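Local coordinates for phosphotriesterase homology protein (Escherichia coli, PDB 1BF6), which hydrolyses phosphorylated glyceryl acetates and some aromatic acetates and propionates, using two zinc ions held in a metal-dependent hydrolase barrel, at residues Y7-E12 / R45-V50; E99-M104 / A143-N148. All coordinates share one frame; numbering follows the deposited sequence.

Contact 1 (Y7-E12 / R45-V50). With ZN (zinc ion), chain C.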
ATOM      1  N   TYR A   7       3.640  -3.256  14.950  1.00  8.71           N
ATOM      2  CA  TYR A   7       2.983  -3.688  13.722  1.00  8.51           C
ATOM      3  C   TYR A   7       2.990  -2.595  12.651  1.00  7.14           C
ATOM      4  O   TYR A   7       3.069  -1.399  12.958  1.00  8.54           O
ATOM      5  CB  TYR A   7       1.534  -4.079  14.002  1.00  9.86           C
ATOM      6  CG  TYR A   7       1.355  -5.311  14.870  1.00 10.88           C
ATOM      7  CD1 TYR A   7       2.224  -6.403  14.764  1.00 10.53           C
ATOM      8  CD2 TYR A   7       0.270  -5.415  15.738  1.00 11.20           C
ATOM      9  CE1 TYR A   7       2.008  -7.565  15.493  1.00 12.68           C
ATOM     10  CE2 TYR A   7       0.046  -6.568  16.470  1.00 12.19           C
ATOM     11  CZ  TYR A   7       0.914  -7.639  16.344  1.00 12.04           C
ATOM     12  OH  TYR A   7       0.694  -8.782  17.067  1.00 13.54           O
ATOM     13  N   THR A   8       2.851  -3.023  11.400  1.00  7.89           N
ATOM     14  CA  THR A   8       2.835  -2.112  10.262  1.00  6.63           C
ATOM     15  C   THR A   8       1.674  -2.442   9.321  1.00  5.80           C
ATOM     16  O   THR A   8       1.485  -3.606   8.940  1.00  6.35           O
ATOM     17  CB  THR A   8       4.173  -2.215   9.444  1.00  6.10           C
ATOM     18  OG1 THR A   8       5.279  -1.816  10.257  0.50  2.00           O
ATOM     19  CG2 THR A   8       4.113  -1.336   8.189  0.50  2.38           C
ATOM     20  N   LEU A   9       0.869  -1.427   8.990  1.00  7.90           N
ATOM     21  CA  LEU A   9      -0.234  -1.583   8.031  1.00  6.08           C
ATOM     22  C   LEU A   9       0.463  -1.201   6.716  1.00  6.20           C
ATOM     23  O   LEU A   9       0.854  -0.057   6.528  1.00  7.18           O
ATOM     24  CB  LEU A   9      -1.384  -0.624   8.355  1.00 10.31           C
ATOM     25  CG  LEU A   9      -2.506  -1.199   9.240  1.00 13.40           C
ATOM     26  CD1 LEU A   9      -1.953  -1.807  10.514  1.00 14.67           C
ATOM     27  CD2 LEU A   9      -3.533  -0.118   9.545  1.00 14.28           C
ATOM     28  N   ALA A  10       0.630  -2.190   5.846  1.00  4.88           N
ATOM     29  CA  ALA A  10       1.371  -2.043   4.588  1.00  6.87           C
ATOM     30  C   ALA A  10       0.785  -1.195   3.461  1.00  9.24           C
ATOM     31  O   ALA A  10       1.499  -0.874   2.509  1.00  6.07           O
ATOM     32  CB  ALA A  10       1.719  -3.432   4.049  1.00  4.37           C
ATOM     33  N   HIS A  11      -0.488  -0.820   3.565  1.00  8.67           N
ATOM     34  CA  HIS A  11      -1.132  -0.049   2.493  1.00  8.90           C
ATOM     35  C   HIS A  11      -2.353   0.701   2.994  1.00  8.36           C
ATOM     36  O   HIS A  11      -3.443   0.137   3.071  1.00  9.14           O
ATOM     37  CB  HIS A  11      -1.564  -0.993   1.376  1.00  7.10           C
ATOM     38  CG  HIS A  11      -2.055  -0.289   0.148  1.00 12.56           C
ATOM     39  ND1 HIS A  11      -1.432  -0.371  -1.083  1.00  9.52           N
ATOM     40  CD2 HIS A  11      -3.119   0.538  -0.027  1.00  7.70           C
ATOM     41  CE1 HIS A  11      -2.110   0.381  -1.951  1.00  9.97           C
ATOM     42  NE2 HIS A  11      -3.136   0.950  -1.357  1.00 10.84           N
ATOM     43  N   GLU A  12      -2.169   1.980   3.283  1.00  9.29           N
ATOM     44  CA  GLU A  12      -3.243   2.817   3.790  1.00  9.51           C
ATOM     45  C   GLU A  12      -3.208   4.223   3.216  1.00 11.77           C
ATOM     46  O   GLU A  12      -2.234   4.638   2.578  1.00 11.22           O
ATOM     47  CB  GLU A  12      -3.125   2.949   5.313  1.00  8.74           C
ATOM     48  CG  GLU A  12      -3.221   1.644   6.085  1.00 10.22           C
ATOM     49  CD  GLU A  12      -4.523   0.917   5.854  1.00  9.02           C
ATOM     50  OE1 GLU A  12      -5.543   1.564   5.526  1.00  8.68           O
ATOM     51  OE2 GLU A  12      -4.532  -0.317   5.999  1.00 10.44           O
ATOM     52  N   ARG A  45      -3.370  -1.310  19.863  1.00 12.46           N
ATOM     53  CA  ARG A  45      -3.303  -2.697  19.412  1.00 12.97           C
ATOM     54  C   ARG A  45      -1.904  -3.082  18.908  1.00 10.64           C
ATOM     55  O   ARG A  45      -1.755  -4.076  18.191  1.00  9.12           O
ATOM     56  CB  ARG A  45      -4.308  -2.958  18.291  1.00 17.45           C
ATOM     57  CG  ARG A  45      -5.732  -2.570  18.585  1.00 24.92           C
ATOM     58  CD  ARG A  45      -6.416  -3.523  19.542  1.00 27.02           C
ATOM     59  NE  ARG A  45      -7.787  -3.075  19.754  1.00 31.21           N
ATOM     60  CZ  ARG A  45      -8.429  -3.122  20.913  1.00 32.73           C
ATOM     61  NH1 ARG A  45      -7.839  -3.616  21.996  1.00 34.96           N
ATOM     62  NH2 ARG A  45      -9.648  -2.614  20.999  1.00 33.76           N
ATOM     63  N   GLY A  46      -0.911  -2.257  19.229  1.00 10.42           N
ATOM     64  CA  GLY A  46       0.467  -2.555  18.853  1.00 11.94           C
ATOM     65  C   GLY A  46       1.008  -2.037  17.533  1.00 12.05           C
ATOM     66  O   GLY A  46       2.148  -2.344  17.164  1.00 12.53           O
ATOM     67  N   VAL A  47       0.193  -1.290  16.796  1.00 11.23           N
ATOM     68  CA  VAL A  47       0.637  -0.735  15.517  1.00  9.38           C
ATOM     69  C   VAL A  47       1.524   0.465  15.770  1.00  7.73           C
ATOM     70  O   VAL A  47       1.191   1.334  16.583  1.00  8.32           O
ATOM     71  CB  VAL A  47      -0.561  -0.303  14.624  1.00  8.30           C
ATOM     72  CG1 VAL A  47      -0.046   0.383  13.324  1.00  5.94           C
ATOM     73  CG2 VAL A  47      -1.406  -1.527  14.263  1.00  7.39           C
ATOM     74  N   ARG A  48       2.650   0.529  15.063  1.00  6.91           N
ATOM     75  CA  ARG A  48       3.565   1.649  15.216  1.00  8.09           C
ATOM     76  C   ARG A  48       3.842   2.377  13.885  1.00  5.83           C
ATOM     77  O   ARG A  48       4.179   3.557  13.896  1.00  7.81           O
ATOM     78  CB  ARG A  48       4.881   1.184  15.863  1.00  8.78           C
ATOM     79  CG  ARG A  48       4.730   0.737  17.317  1.00 10.26           C
ATOM     80  CD  ARG A  48       4.367   1.924  18.202  1.00 11.83           C
ATOM     81  NE  ARG A  48       4.202   1.556  19.611  1.00 15.08           N
ATOM     82  CZ  ARG A  48       3.047   1.202  20.175  1.00 13.67           C
ATOM     83  NH1 ARG A  48       1.923   1.158  19.468  1.00 12.37           N
ATOM     84  NH2 ARG A  48       3.020   0.880  21.457  1.00 12.20           N
ATOM     85  N   ASN A  49       3.640   1.680  12.767  1.00  7.77           N
ATOM     86  CA  ASN A  49       3.892   2.244  11.424  1.00  9.00           C
ATOM     87  C   ASN A  49       2.741   2.056  10.438  1.00  7.66           C
ATOM     88  O   ASN A  49       2.097   1.010  10.413  1.00  7.71           O
ATOM     89  CB  ASN A  49       5.127   1.580  10.794  1.00  8.19           C
ATOM     90  CG  ASN A  49       6.261   1.395  11.781  1.00  8.07           C
ATOM     91  OD1 ASN A  49       6.941   2.350  12.153  1.00  8.91           O
ATOM     92  ND2 ASN A  49       6.440   0.163  12.241  1.00  9.18           N
ATOM     93  N   VAL A  50       2.568   3.041   9.556  1.00  7.24           N
ATOM     94  CA  VAL A  50       1.545   2.990   8.508  1.00  7.27           C
ATOM     95  C   VAL A  50       2.236   3.466   7.234  1.00  5.43           C
ATOM     96  O   VAL A  50       2.815   4.544   7.239  1.00  5.81           O
ATOM     97  CB  VAL A  50       0.335   3.950   8.775  1.00  5.56           C
ATOM     98  CG1 VAL A  50      -0.592   3.973   7.548  1.00  5.64           C
ATOM     99  CG2 VAL A  50      -0.471   3.473   9.999  1.00  5.91           C
TER
HETATM  100 ZN    ZN C   1      -4.716   2.490  -1.925  1.00 12.00          ZN
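Tyr7 O takes two N-H groups, Arg48 N at 2.9 Å in its carbonyl plane and on a lone pair, and Asn49 N nearly along the C=O axis. The double grip marks a beta bulge: Tyr7 is level with Val47, yet Thr8 pairs with Asn49. Backbone bonds from Tyr7 N to Gly46 O (2.8 Å) and from Leu9 N to Asn49 O (3.1 Å) complete the parallel pairing. One side-chain bond joins the strands: Asn49 ND2, also bound to Asp3 O, reaches Thr8 OG1 at 3.0 Å, somewhat bent (147°). With OG1 anti to its carbonyl carbon (chi1 -63°), Thr8 presents the hydroxyl to that amide. A valine at Thr8 would probably leave this amide without its cross-strand acceptor. Apolar contact fills the other face, where Leu9 CD1 lies 3.8 Å from Val47 CG2, and past the corner at Ala10 and His11, Glu12 CB meets Val50 CG1 at 3.5 Å. That corner carries His11 to a zinc ion completed by His13, Glu124 and Asp242. These are the first two strands of the TIM barrel; helices 32-44 and 259-270 cover the face of Leu9 and Val47, while helix 275-289 touches Tyr7 and Thr8.

Contact 2 (E99-M104 / A143-N148)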
ATOM      1  N   GLU A  99      12.233  12.424 -16.819  1.00  9.20           N
ATOM      2  CA  GLU A  99      11.716  13.504 -15.986  1.00  8.39           C
ATOM      3  C   GLU A  99      10.832  12.913 -14.876  1.00  7.94           C
ATOM      4  O   GLU A  99      10.907  13.350 -13.722  1.00  8.20           O
ATOM      5  CB  GLU A  99      10.946  14.521 -16.833  1.00  9.87           C
ATOM      6  CG  GLU A  99      11.850  15.443 -17.671  1.00 11.76           C
ATOM      7  CD  GLU A  99      11.088  16.250 -18.709  1.00 13.21           C
ATOM      8  OE1 GLU A  99      10.171  15.700 -19.341  1.00 13.53           O
ATOM      9  OE2 GLU A  99      11.419  17.437 -18.903  1.00 17.49           O
ATOM     10  N   LEU A 100      10.037  11.897 -15.218  1.00  7.32           N
ATOM     11  CA  LEU A 100       9.168  11.248 -14.223  1.00  7.73           C
ATOM     12  C   LEU A 100      10.043  10.622 -13.117  1.00  8.52           C
ATOM     13  O   LEU A 100       9.796  10.839 -11.928  1.00  4.66           O
ATOM     14  CB  LEU A 100       8.260  10.201 -14.880  1.00  4.82           C
ATOM     15  CG  LEU A 100       7.235  10.725 -15.908  1.00  4.71           C
ATOM     16  CD1 LEU A 100       6.405   9.589 -16.471  1.00  7.39           C
ATOM     17  CD2 LEU A 100       6.343  11.810 -15.297  1.00  3.97           C
ATOM     18  N   ALA A 101      11.110   9.921 -13.519  1.00  8.31           N
ATOM     19  CA  ALA A 101      12.045   9.305 -12.566  1.00  7.53           C
ATOM     20  C   ALA A 101      12.738  10.345 -11.686  1.00  8.11           C
ATOM     21  O   ALA A 101      12.883  10.147 -10.483  1.00  7.97           O
ATOM     22  CB  ALA A 101      13.080   8.463 -13.293  1.00  6.78           C
ATOM     23  N   GLN A 102      13.161  11.462 -12.276  1.00  8.30           N
ATOM     24  CA  GLN A 102      13.825  12.519 -11.516  1.00  8.04           C
ATOM     25  C   GLN A 102      12.910  13.058 -10.421  1.00  9.59           C
ATOM     26  O   GLN A 102      13.364  13.372  -9.319  1.00  7.98           O
ATOM     27  CB  GLN A 102      14.234  13.674 -12.434  1.00 12.04           C
ATOM     28  CG  GLN A 102      15.362  13.362 -13.403  1.00 10.80           C
ATOM     29  CD  GLN A 102      15.599  14.498 -14.385  1.00 15.93           C
ATOM     30  OE1 GLN A 102      14.718  15.336 -14.618  1.00 13.19           O
ATOM     31  NE2 GLN A 102      16.800  14.551 -14.946  1.00 13.22           N
ATOM     32  N   GLU A 103      11.633  13.233 -10.755  1.00  8.68           N
ATOM     33  CA  GLU A 103      10.655  13.734  -9.799  1.00  8.18           C
ATOM     34  C   GLU A 103      10.562  12.791  -8.603  1.00  6.16           C
ATOM     35  O   GLU A 103      10.596  13.236  -7.459  1.00  6.35           O
ATOM     36  CB  GLU A 103       9.275  13.852 -10.456  1.00  7.71           C
ATOM     37  CG  GLU A 103       8.169  14.353  -9.500  1.00  9.80           C
ATOM     38  CD  GLU A 103       6.778  14.337 -10.133  1.00  9.17           C
ATOM     39  OE1 GLU A 103       6.651  13.918 -11.298  1.00  7.24           O
ATOM     40  OE2 GLU A 103       5.809  14.727  -9.447  1.00 11.09           O
ATOM     41  N   MET A 104      10.455  11.492  -8.876  1.00  7.83           N
ATOM     42  CA  MET A 104      10.354  10.498  -7.805  1.00  7.70           C
ATOM     43  C   MET A 104      11.617  10.496  -6.940  1.00  8.87           C
ATOM     44  O   MET A 104      11.530  10.509  -5.718  1.00  7.32           O
ATOM     45  CB  MET A 104      10.059   9.115  -8.384  1.00  8.39           C
ATOM     46  CG  MET A 104       8.656   9.003  -8.997  1.00  8.79           C
ATOM     47  SD  MET A 104       8.257   7.367  -9.586  1.00 15.10           S
ATOM     48  CE  MET A 104       8.215   7.564 -11.334  1.00 17.46           C
ATOM     49  N   ALA A 143       9.605   4.203 -12.366  1.00  5.13           N
ATOM     50  CA  ALA A 143       9.699   3.692 -10.997  1.00  6.02           C
ATOM     51  C   ALA A 143      10.964   2.832 -10.873  1.00  4.86           C
ATOM     52  O   ALA A 143      11.733   2.991  -9.926  1.00  5.10           O
ATOM     53  CB  ALA A 143       8.447   2.879 -10.645  1.00  5.08           C
ATOM     54  N   ALA A 144      11.191   1.983 -11.876  1.00  7.48           N
ATOM     55  CA  ALA A 144      12.359   1.116 -11.934  1.00  8.43           C
ATOM     56  C   ALA A 144      13.607   1.999 -11.882  1.00  9.83           C
ATOM     57  O   ALA A 144      14.476   1.794 -11.039  1.00 11.22           O
ATOM     58  CB  ALA A 144      12.327   0.294 -13.199  1.00  6.74           C
ATOM     59  N   LEU A 145      13.658   3.035 -12.725  1.00  9.86           N
ATOM     60  CA  LEU A 145      14.805   3.949 -12.748  1.00  9.15           C
ATOM     61  C   LEU A 145      15.040   4.619 -11.402  1.00  9.14           C
ATOM     62  O   LEU A 145      16.183   4.712 -10.943  1.00  7.09           O
ATOM     63  CB  LEU A 145      14.628   5.023 -13.827  1.00 10.63           C
ATOM     64  CG  LEU A 145      14.509   4.473 -15.250  1.00 13.23           C
ATOM     65  CD1 LEU A 145      14.371   5.628 -16.256  1.00 13.20           C
ATOM     66  CD2 LEU A 145      15.729   3.596 -15.570  1.00 12.55           C
ATOM     67  N   ALA A 146      13.967   5.092 -10.763  1.00  7.88           N
ATOM     68  CA  ALA A 146      14.094   5.755  -9.462  1.00  8.53           C
ATOM     69  C   ALA A 146      14.573   4.774  -8.379  1.00  7.83           C
ATOM     70  O   ALA A 146      15.343   5.144  -7.494  1.00  7.56           O
ATOM     71  CB  ALA A 146      12.768   6.390  -9.049  1.00  7.87           C
ATOM     72  N   HIS A 147      14.125   3.525  -8.474  1.00 10.72           N
ATOM     73  CA  HIS A 147      14.508   2.502  -7.509  1.00  9.85           C
ATOM     74  C   HIS A 147      15.969   2.114  -7.712  1.00 12.30           C
ATOM     75  O   HIS A 147      16.691   1.880  -6.747  1.00  9.28           O
ATOM     76  CB  HIS A 147      13.629   1.260  -7.660  1.00 11.18           C
ATOM     77  CG  HIS A 147      14.237   0.027  -7.066  1.00 10.59           C
ATOM     78  ND1 HIS A 147      14.360  -0.159  -5.705  1.00  9.91           N
ATOM     79  CD2 HIS A 147      14.835  -1.040  -7.647  1.00  9.14           C
ATOM     80  CE1 HIS A 147      15.013  -1.284  -5.475  1.00 10.94           C
ATOM     81  NE2 HIS A 147      15.312  -1.837  -6.636  1.00 10.99           N
ATOM     82  N   ASN A 148      16.384   2.002  -8.973  1.00 11.83           N
ATOM     83  CA  ASN A 148      17.765   1.636  -9.282  1.00 13.52           C
ATOM     84  C   ASN A 148      18.747   2.705  -8.803  1.00 12.60           C
ATOM     85  O   ASN A 148      19.915   2.421  -8.555  1.00 15.83           O
ATOM     86  CB  ASN A 148      17.932   1.348 -10.786  1.00 13.88           C
ATOM     87  CG  ASN A 148      17.195   0.077 -11.233  1.00 14.39           C
ATOM     88  OD1 ASN A 148      16.873  -0.787 -10.421  1.00 17.41           O
ATOM     89  ND2 ASN A 148      16.911  -0.022 -12.521  1.00 13.78           N
TER
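Met104 leaves its helix with CG anti to the carbonyl carbon (chi1 -68°) and runs on extended through chi2, then bends at SD (chi3 -111°), which brings the methyl CE up to the backbone of Ala143, 3.8 Å from Ala143 N. SD itself passes near Ala143 CA at 4.2 Å, so in segment 143-148 the thioether end meets main-chain atoms of Ala143. Leu145 touches through the root of its side chain: Leu145 CB meets Ala101 CB at 3.8 Å, methylene to methyl. Ala146 makes a third point of contact. Its methyl packs on the root of Met104, with Ala146 CB 3.9 Å from Met104 CB, and also comes within 4.0 Å of Ala101 O.

The small residues let the helices come close. Ala101 and Ala146 lie level, their CA atoms 5.1 Å apart, and the axes of the two short segments approach to 8.2 Å while crossing at -46°. Deeper in, Met104, Ala143 and Ala146 all touch Ile122 on strand 122-126, so the contact joins two neighbouring outer helices, 97-109 and 134-150, above a strand of the barrel wall. His147 and Asn148, two glucose-binding residues of the same helix as Ala146, make no contact with segment 99-104.

No hydrogen bond or salt bridge crosses between the segments; the contact consists of methyl, methylene and thioether groups laid against one another and against backbone. Such a seam relies on fit rather than on direction: van der Waals contact and the burial of apolar surface, about 201 Å² over both sides, are likely to supply most of its hold.

Overall arrangement
Contact 1 closes before contact 2 opens along the chain. Their centres lie 26 Å apart and their nearest atoms about 14 Å, with no touch between them. Both belong to the same TIM barrel but to different layers of it: contact 1 pairs strands 7-12 and 47-52 in the inner wall, whereas contact 2 joins helices 97-109 and 134-150 on the outside. Glu124, on strand 122-126, ties the two regions together, since it binds both zinc ions, one of them shared with His11, while Ile122 of the same strand packs under contact 2. One contact thus belongs to the metal centre's surroundings, the other to the helical shell.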